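Local coordinates for uncharacterized protein (Leptospira interrogans serogroup Icterohaemorrhagiae serovar copenhageni, PDB 6ULO) that is of unknown function but has a DUF7790 domain related to Rossmann folds, and is probably membrane-anchored at full length, at residues I117-K122 with K126-L131. Numbering follows the deposited sequence. Where two conformers were deposited one is given.
Sequences IRLWGK and KEALEL
Arg118 NH1, in the conformer given (a second was deposited), offers the carboxylate of Glu127 a fairly straight hydrogen bond, 2.8 Å to OE1 with an N-H...O angle of 162°, and the pair forms a salt bridge between two consecutive helices, 113-120 and 125-135, joined by a short linker. The acceptor lies in the guanidinium plane but is itself approached from above the carboxylate plane, the two groups being turned 32° apart. A water completes the link, accepting from Arg118 NH2 and donating to Glu127 OE2, 2.7 Å from the latter, so both oxygens of the carboxylate are tied to the same guanidinium. Arg118 leaves its helix with CG anti to the backbone N (chi1 -171°) and then bends at chi3, which swings its tip across the extended Glu127 chain at roughly a right angle. Beside this polar bridge, Leu119 fills the angle between the helices: its CD2 sits against Glu127 CG and CD, each 3.8 Å away, and also near Ala128 CB, while CD1 reaches Leu131 CD2 at 4.2 Å. Phe106 of helix 94-109 touches both Leu119 and Ala128, and Tyr146 of helix 139-166 hydrogen-bonds through its hydroxyl to Leu119 O, so the helix pair packs onto helices 94-109 and 139-166. Helix 113-120 stops at Trp120, and Gly121 is the first residue beyond it with a non-helical backbone. At the turn, a second water donates to Lys122 O and accepts from Lys126 N, and deeper in the corner Ala128 CB lies 3.2 Å from Leu119 O.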
loop_
_atom_site.group_PDB
_atom_site.type_symbol
_atom_site.label_atom_id
_atom_site.label_comp_id
_atom_site.label_asym_id
_atom_site.label_seq_id
_atom_site.Cartn_x
_atom_site.Cartn_y
_atom_site.Cartn_z
ATOM N N ILE A 117 18.210 2.399 2.867
ATOM C CA ILE A 117 18.206 1.751 4.170
ATOM C C ILE A 117 19.024 2.558 5.155
ATOM O O ILE A 117 18.625 2.736 6.310
ATOM C CB ILE A 117 18.690 0.293 4.057
ATOM C CG1 ILE A 117 17.760 -0.488 3.116
ATOM C CG2 ILE A 117 18.801 -0.366 5.448
ATOM C CD1 ILE A 117 16.312 -0.656 3.628
ATOM N N ARG A 118 20.161 3.100 4.700
ATOM C CA ARG A 118 21.027 3.854 5.594
ATOM C C ARG A 118 20.353 5.128 6.114
ATOM O O ARG A 118 20.476 5.451 7.298
ATOM C CB ARG A 118 22.323 4.176 4.863
ATOM C CG ARG A 118 23.388 4.772 5.751
ATOM C CD ARG A 118 24.669 5.014 4.961
ATOM N NE ARG A 118 24.393 5.597 3.657
ATOM C CZ ARG A 118 24.218 6.898 3.440
ATOM N NH1 ARG A 118 24.258 7.755 4.455
ATOM N NH2 ARG A 118 23.988 7.335 2.206
ATOM N N LEU A 119 19.656 5.881 5.246
ATOM C CA LEU A 119 19.008 7.115 5.706
ATOM C C LEU A 119 17.966 6.830 6.777
ATOM O O LEU A 119 17.830 7.601 7.727
ATOM C CB LEU A 119 18.342 7.887 4.563
ATOM C CG LEU A 119 19.304 8.604 3.617
ATOM C CD1 LEU A 119 18.450 9.313 2.567
ATOM C CD2 LEU A 119 20.252 9.609 4.341
ATOM N N TRP A 120 17.204 5.736 6.635
ATOM C CA TRP A 120 16.253 5.383 7.687
ATOM C C TRP A 120 16.935 4.789 8.909
ATOM O O TRP A 120 16.323 4.752 9.986
ATOM C CB TRP A 120 15.210 4.387 7.164
ATOM C CG TRP A 120 13.941 5.031 6.630
ATOM C CD1 TRP A 120 13.393 4.901 5.373
ATOM C CD2 TRP A 120 13.034 5.855 7.375
ATOM N NE1 TRP A 120 12.200 5.599 5.305
ATOM C CE2 TRP A 120 11.969 6.198 6.512
ATOM C CE3 TRP A 120 13.023 6.329 8.688
ATOM C CZ2 TRP A 120 10.898 6.995 6.922
ATOM C CZ3 TRP A 120 11.956 7.133 9.096
ATOM C CH2 TRP A 120 10.913 7.454 8.214
ATOM N N GLY A 121 18.210 4.399 8.779
ATOM C CA GLY A 121 18.925 3.699 9.819
ATOM C C GLY A 121 19.673 4.620 10.741
ATOM O O GLY A 121 19.808 5.817 10.516
ATOM N N LYS A 122 20.212 4.023 11.806
ATOM C CA LYS A 122 20.992 4.799 12.764
ATOM C C LYS A 122 22.190 5.473 12.096
ATOM O O LYS A 122 22.518 6.633 12.401
ATOM C CB LYS A 122 21.454 3.862 13.876
ATOM N N LYS A 126 21.834 11.322 11.070
ATOM C CA LYS A 126 22.232 12.729 11.039
ATOM C C LYS A 126 22.041 13.327 9.644
ATOM O O LYS A 126 21.471 14.420 9.488
ATOM C CB LYS A 126 23.680 12.878 11.500
ATOM C CG LYS A 126 24.208 14.290 11.393
ATOM C CD LYS A 126 25.727 14.309 11.619
ATOM C CE LYS A 126 26.334 15.691 11.460
ATOM N NZ LYS A 126 26.212 16.491 12.715
ATOM N N GLU A 127 22.489 12.610 8.615
ATOM C CA GLU A 127 22.284 13.038 7.232
ATOM C C GLU A 127 20.804 13.109 6.873
ATOM O O GLU A 127 20.356 14.054 6.208
ATOM C CB GLU A 127 22.958 12.036 6.305
ATOM C CG GLU A 127 22.827 12.416 4.852
ATOM C CD GLU A 127 23.540 11.460 3.921
ATOM O OE1 GLU A 127 24.268 10.565 4.408
ATOM O OE2 GLU A 127 23.366 11.616 2.699
ATOM N N ALA A 128 20.025 12.119 7.309
ATOM C CA ALA A 128 18.591 12.105 7.013
ATOM C C ALA A 128 17.891 13.327 7.601
ATOM O O ALA A 128 17.045 13.959 6.944
ATOM C CB ALA A 128 17.967 10.808 7.541
ATOM N N LEU A 129 18.199 13.656 8.856
ATOM C CA LEU A 129 17.564 14.802 9.492
ATOM C C LEU A 129 18.006 16.120 8.860
ATOM O O LEU A 129 17.196 17.043 8.731
ATOM C CB LEU A 129 17.814 14.784 11.003
ATOM C CG LEU A 129 17.108 13.646 11.748
ATOM C CD1 LEU A 129 17.627 13.597 13.170
ATOM C CD2 LEU A 129 15.580 13.837 11.749
ATOM N N GLU A 130 19.252 16.205 8.400
ATOM C CA GLU A 130 19.676 17.387 7.659
ATOM C C GLU A 130 18.960 17.505 6.313
ATOM O O GLU A 130 18.596 18.606 5.885
ATOM C CB GLU A 130 21.184 17.309 7.434
ATOM C CG GLU A 130 22.047 17.491 8.700
ATOM C CD GLU A 130 23.543 17.102 8.544
ATOM O OE1 GLU A 130 23.971 16.606 7.468
ATOM O OE2 GLU A 130 24.295 17.302 9.528
ATOM N N LEU A 131 18.715 16.383 5.643
ATOM C CA LEU A 131 17.988 16.405 4.382
ATOM C C LEU A 131 16.552 16.855 4.613
ATOM O O LEU A 131 16.022 17.693 3.866
ATOM C CB LEU A 131 18.010 15.018 3.752
ATOM C CG LEU A 131 17.143 14.809 2.517
ATOM C CD1 LEU A 131 17.563 15.760 1.424
ATOM C CD2 LEU A 131 17.265 13.359 2.043
HETATM O O HOH W 1 23.437 9.650 0.858
HETATM O O HOH W 2 23.765 9.369 12.139
#